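Local coordinates for SusD superfamily protein (PDB 3HDX) that probably binds glycans at the bacterial outer membrane for uptake, in the manner of SusD-like proteins, at residues F360-D365 and T392-R397; K233-A238 and K254-L259. All coordinates share one frame; numbering follows the deposited sequence. Where two conformers were deposited one is given.

Contact 1. Residues F360-D365 and T392-R397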
# COMPACT_ATOMS: atom_id res chain seq x y z
N PHE A 360 -0.69 2.60 -3.13
CA PHE A 360 0.03 2.31 -1.92
C PHE A 360 0.21 3.56 -1.08
O PHE A 360 0.02 3.51 0.12
CB PHE A 360 1.36 1.61 -2.20
CG PHE A 360 2.16 1.37 -0.97
CD1 PHE A 360 1.83 0.33 -0.08
CD2 PHE A 360 3.20 2.21 -0.62
CE1 PHE A 360 2.61 0.14 1.11
CE2 PHE A 360 3.93 2.00 0.55
CZ PHE A 360 3.61 1.00 1.40
N THR A 361 0.61 4.65 -1.73
CA THR A 361 0.80 5.92 -1.05
C THR A 361 0.58 7.10 -1.97
O THR A 361 0.60 7.02 -3.20
CB THR A 361 2.18 6.00 -0.37
OG1 THR A 361 2.24 7.14 0.51
CG2 THR A 361 3.34 6.05 -1.37
N ARG A 362 0.37 8.21 -1.31
CA ARG A 362 0.07 9.51 -1.87
C ARG A 362 0.44 10.55 -0.82
O ARG A 362 0.71 10.22 0.34
CB ARG A 362 -1.40 9.61 -2.29
CG ARG A 362 -2.42 9.29 -1.19
CD ARG A 362 -3.81 9.14 -1.83
NE ARG A 362 -4.87 8.78 -0.88
CZ ARG A 362 -5.62 9.66 -0.22
NH1 ARG A 362 -5.39 10.96 -0.27
NH2 ARG A 362 -6.59 9.22 0.56
N LEU A 363 0.42 11.83 -1.22
CA LEU A 363 0.89 12.89 -0.31
C LEU A 363 0.21 12.94 1.04
O LEU A 363 0.85 13.20 2.06
CB LEU A 363 0.90 14.29 -0.96
CG LEU A 363 2.16 14.59 -1.77
CD1 LEU A 363 2.01 15.89 -2.55
CD2 LEU A 363 3.42 14.61 -0.93
N GLU A 364 -1.08 12.63 1.08
CA GLU A 364 -1.81 12.70 2.36
C GLU A 364 -1.27 11.65 3.35
O GLU A 364 -1.18 11.90 4.56
CB GLU A 364 -3.33 12.55 2.18
CG GLU A 364 -4.03 13.71 1.44
CD GLU A 364 -3.88 13.72 -0.07
OE1 GLU A 364 -3.21 12.81 -0.64
OE2 GLU A 364 -4.47 14.63 -0.67
N ASP A 365 -0.99 10.46 2.84
CA ASP A 365 -0.39 9.38 3.65
C ASP A 365 0.95 9.84 4.24
O ASP A 365 1.16 9.78 5.45
CB ASP A 365 -0.21 8.10 2.85
CG ASP A 365 0.65 7.07 3.57
OD1 ASP A 365 0.43 6.85 4.79
OD2 ASP A 365 1.57 6.50 2.92
N THR A 392 -7.83 20.58 6.73
CA THR A 392 -8.36 21.76 6.04
C THR A 392 -8.65 21.53 4.55
O THR A 392 -9.24 22.44 3.91
CB THR A 392 -7.48 23.01 6.24
OG1 THR A 392 -6.21 22.78 5.66
CG2 THR A 392 -7.34 23.32 7.75
N ASN A 393 -8.19 20.40 3.97
CA ASN A 393 -8.60 20.03 2.61
C ASN A 393 -9.79 19.05 2.63
O ASN A 393 -10.19 18.52 1.58
CB ASN A 393 -7.47 19.45 1.80
CG ASN A 393 -7.65 19.64 0.30
OD1 ASN A 393 -8.15 20.68 -0.17
ND2 ASN A 393 -7.21 18.66 -0.47
N ARG A 394 -10.34 18.80 3.82
CA ARG A 394 -11.47 17.89 4.02
C ARG A 394 -12.60 18.52 4.83
O ARG A 394 -13.40 17.81 5.48
CB ARG A 394 -10.96 16.61 4.69
CG ARG A 394 -9.94 15.82 3.87
CD ARG A 394 -10.56 15.23 2.64
NE ARG A 394 -9.57 14.51 1.86
CZ ARG A 394 -9.03 14.89 0.70
NH1 ARG A 394 -9.32 16.06 0.12
NH2 ARG A 394 -8.16 14.09 0.08
N GLY A 395 -12.66 19.84 4.79
CA GLY A 395 -13.73 20.61 5.44
C GLY A 395 -13.66 20.78 6.93
O GLY A 395 -14.58 21.35 7.53
N LEU A 396 -12.56 20.35 7.54
CA LEU A 396 -12.40 20.40 8.98
C LEU A 396 -11.57 21.62 9.38
O LEU A 396 -10.63 22.02 8.69
CB LEU A 396 -11.73 19.11 9.50
CG LEU A 396 -12.45 17.80 9.17
CD1 LEU A 396 -11.68 16.60 9.72
CD2 LEU A 396 -13.89 17.78 9.69
N ARG A 397 -11.91 22.18 10.54
CA ARG A 397 -11.17 23.33 11.06
C ARG A 397 -9.76 22.94 11.47
O ARG A 397 -9.46 21.77 11.79
CB ARG A 397 -11.85 23.90 12.32
CG ARG A 397 -11.88 22.94 13.53
CD ARG A 397 -12.45 23.64 14.74
NE ARG A 397 -12.45 22.79 15.94
CZ ARG A 397 -11.43 22.64 16.79
NH1 ARG A 397 -10.24 23.18 16.53
NH2 ARG A 397 -11.61 21.88 17.86
O HOH W 1 -5.76 16.59 0.87
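A buried salt-bridge network joins the N-terminal end of helix 363-376 to the loop that follows helix 380-391, with Arg-362, Glu-364 and Arg-394 as its members. Across the contact, Glu-364 OE2 lies 3.8 Å from Arg-394 NH2. The oxygen sits well out of the guanidinium plane, so this long pair is charge attraction without a directed N-H. The carboxylate and guanidinium planes are 26° apart. On its own side, Glu-364 is bent at chi2 (78°), which brings OE1 to 2.9 Å from Arg-362 NH1; this salt bridge has a weak hydrogen bond, its N-H...O angle being only 136°. Arg-362 NH1 meets the edge of the Arg-394 guanidinium, 4.2 Å from NH2, and Glu-423 forms salt bridges with both nitrogens. Water 1, standing over one face of the Arg-394 guanidinium toward its rim, donates to Glu-364 OE2 (2.8 Å) and accepts from Asn-393 ND2 (2.9 Å). Arg-394 NH1 turns back to Asn-393 O at 3.0 Å. Thr-235 is the stronger partner of Glu-364. Glu-364 and Glu-423 each lie near both guanidinium groups and Glu-427 pairs with Arg-362 NH2, which probably offsets the nearness of two like charges in a buried place.

Contact 2. Residues K233-A238 and K254-L259. With EDO (1,2-ethanediol), chain I.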
# COMPACT_ATOMS: atom_id res chain seq x y z
N LYS A 233 0.56 15.87 -5.94
CA LYS A 233 -0.20 16.93 -5.27
C LYS A 233 -1.12 16.35 -4.22
O LYS A 233 -1.29 15.12 -4.13
CB LYS A 233 -1.06 17.65 -6.33
CG LYS A 233 -0.26 18.28 -7.48
CD LYS A 233 -1.13 18.90 -8.56
CE LYS A 233 -0.29 19.54 -9.66
NZ LYS A 233 -1.18 20.07 -10.73
N TYR A 234 -1.70 17.24 -3.43
CA TYR A 234 -2.79 16.88 -2.55
C TYR A 234 -4.05 16.84 -3.42
O TYR A 234 -4.27 17.71 -4.29
CB TYR A 234 -2.93 17.89 -1.41
CG TYR A 234 -1.75 17.85 -0.46
CD1 TYR A 234 -1.67 16.91 0.56
CD2 TYR A 234 -0.69 18.77 -0.58
CE1 TYR A 234 -0.59 16.88 1.43
CE2 TYR A 234 0.39 18.75 0.30
CZ TYR A 234 0.42 17.79 1.32
OH TYR A 234 1.51 17.77 2.13
N THR A 235 -4.88 15.86 -3.17
CA THR A 235 -6.04 15.57 -4.00
C THR A 235 -7.33 16.06 -3.32
O THR A 235 -7.54 15.84 -2.11
CB THR A 235 -6.11 14.05 -4.32
OG1 THR A 235 -4.89 13.61 -4.94
CG2 THR A 235 -7.30 13.68 -5.21
N SER A 236 -8.17 16.75 -4.09
CA SER A 236 -9.46 17.18 -3.60
C SER A 236 -10.37 15.97 -3.41
O SER A 236 -10.16 14.88 -4.01
CB SER A 236 -10.11 18.14 -4.61
OG SER A 236 -10.52 17.45 -5.80
N ILE A 237 -11.40 16.14 -2.59
CA ILE A 237 -12.33 15.03 -2.36
C ILE A 237 -12.98 14.53 -3.68
O ILE A 237 -13.14 13.32 -3.87
CB ILE A 237 -13.39 15.34 -1.26
CG1 ILE A 237 -14.14 14.06 -0.87
CG2 ILE A 237 -14.33 16.49 -1.72
CD1 ILE A 237 -13.27 12.93 -0.26
N ALA A 238 -13.34 15.47 -4.57
CA ALA A 238 -13.94 15.10 -5.85
C ALA A 238 -12.95 14.28 -6.69
O ALA A 238 -13.32 13.25 -7.25
CB ALA A 238 -14.41 16.33 -6.63
N LYS A 254 -3.00 11.47 -12.01
CA LYS A 254 -2.21 10.22 -11.86
C LYS A 254 -0.85 10.36 -11.19
O LYS A 254 -0.41 9.46 -10.48
CB LYS A 254 -2.08 9.45 -13.19
CG LYS A 254 -1.29 10.14 -14.29
CD LYS A 254 -1.38 9.31 -15.57
CE LYS A 254 -0.39 9.74 -16.64
NZ LYS A 254 -0.55 11.16 -17.06
N GLY A 255 -0.17 11.48 -11.39
CA GLY A 255 1.12 11.72 -10.75
C GLY A 255 1.06 11.74 -9.22
O GLY A 255 2.08 11.57 -8.55
N SER A 256 -0.14 11.95 -8.70
CA SER A 256 -0.36 11.95 -7.27
C SER A 256 -0.36 10.55 -6.64
O SER A 256 -0.33 10.43 -5.40
CB SER A 256 -1.62 12.74 -6.92
OG SER A 256 -1.45 14.13 -7.28
N ARG A 257 -0.36 9.51 -7.49
CA ARG A 257 -0.13 8.12 -7.00
C ARG A 257 1.40 8.00 -6.86
O ARG A 257 2.09 7.72 -7.85
CB ARG A 257 -0.70 7.08 -7.92
CG ARG A 257 -2.18 7.16 -8.13
CD ARG A 257 -2.70 5.92 -8.82
NE ARG A 257 -2.19 5.79 -10.18
CZ ARG A 257 -2.78 6.19 -11.32
NH1 ARG A 257 -3.95 6.85 -11.33
NH2 ARG A 257 -2.19 5.95 -12.48
N ILE A 258 1.92 8.31 -5.68
CA ILE A 258 3.37 8.28 -5.44
C ILE A 258 3.92 6.86 -5.67
O ILE A 258 5.00 6.71 -6.24
CB ILE A 258 3.73 8.83 -4.06
CG1 ILE A 258 3.36 10.31 -3.99
CG2 ILE A 258 5.26 8.62 -3.72
CD1 ILE A 258 3.54 10.92 -2.61
N LEU A 259 3.16 5.86 -5.21
CA LEU A 259 3.45 4.45 -5.48
C LEU A 259 2.12 3.73 -5.65
O LEU A 259 1.26 3.76 -4.75
CB LEU A 259 4.29 3.82 -4.35
CG LEU A 259 5.00 2.49 -4.63
CD1 LEU A 259 6.04 2.25 -3.53
CD2 LEU A 259 4.10 1.30 -4.74
C1 EDO I . 4.22 3.82 -9.59
O1 EDO I . 4.39 3.22 -8.35
C2 EDO I . 3.79 5.23 -9.46
O2 EDO I . 2.41 5.27 -9.09
O HOH W 2 0.33 12.60 -3.94
O HOH W 3 -3.87 15.09 -7.01
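Ser-256, at the end of the 3-10 turn 254-256, meets the loop leading into helix 237-241 mainly through polar atoms. The direct bond runs from Lys-233 N to Ser-256 OG at 3.0 Å, with an N-H...O angle of 150°. OG is placed for it by a chi1 of -63°, which sets it beside its own backbone N and opposite the carbonyl carbon. Two waters add indirect links. Water 2 lies between backbone oxygens, 3.0 Å from Lys-233 O and 2.7 Å from Ser-256 O. Water 3 joins the hydroxyls, at 2.7 Å from Thr-235 OG1 and 2.6 Å from Ser-256 OG. Two van der Waals contacts set a carbon against a hydroxyl oxygen: Lys-233 CB comes to 3.7 Å from Ser-256 OG, and Thr-235 OG1 to 3.9 Å from Ser-256 CB, while the extended lysine chain leads away from the turn. With an alanine here in place of the serine the hydroxyl is gone, and Lys-233 N would probably lose its acceptor and water 3 the Ser-256 side of its bridge. Beyond the turn, a 1,2-ethanediol, probably from the crystallisation liquor, donates through O2 to Arg-257 O (2.8 Å) and is also bonded to Gly-260 N. Ser-256 OG thus accepts the Lys-233 N-H and meets water 3, so that one hydroxyl serves both the direct link and a water-mediated one, with Thr-235 OG1 at the far side of that water.

Contacts 1 and 2 have centres about 10 Å apart and share Thr-235 as their junction. Its backbone N is 2.8 Å from Glu-364 OE2 and its O is 2.9 Å from Arg-394 NH1, both probable hydrogen bonds, so the charged network of contact 1 grips both polar ends of a residue whose hydroxyl serves contact 2. A second join is the antiparallel pairing of strands 259-261 and 358-361, where Ile-258 and Leu-259 both face Thr-361 in a classic beta bulge; Phe-360 CB packs 3.3 Å from Leu-259 O. The ethanediol lies beside this second join, on Arg-257 and Gly-260.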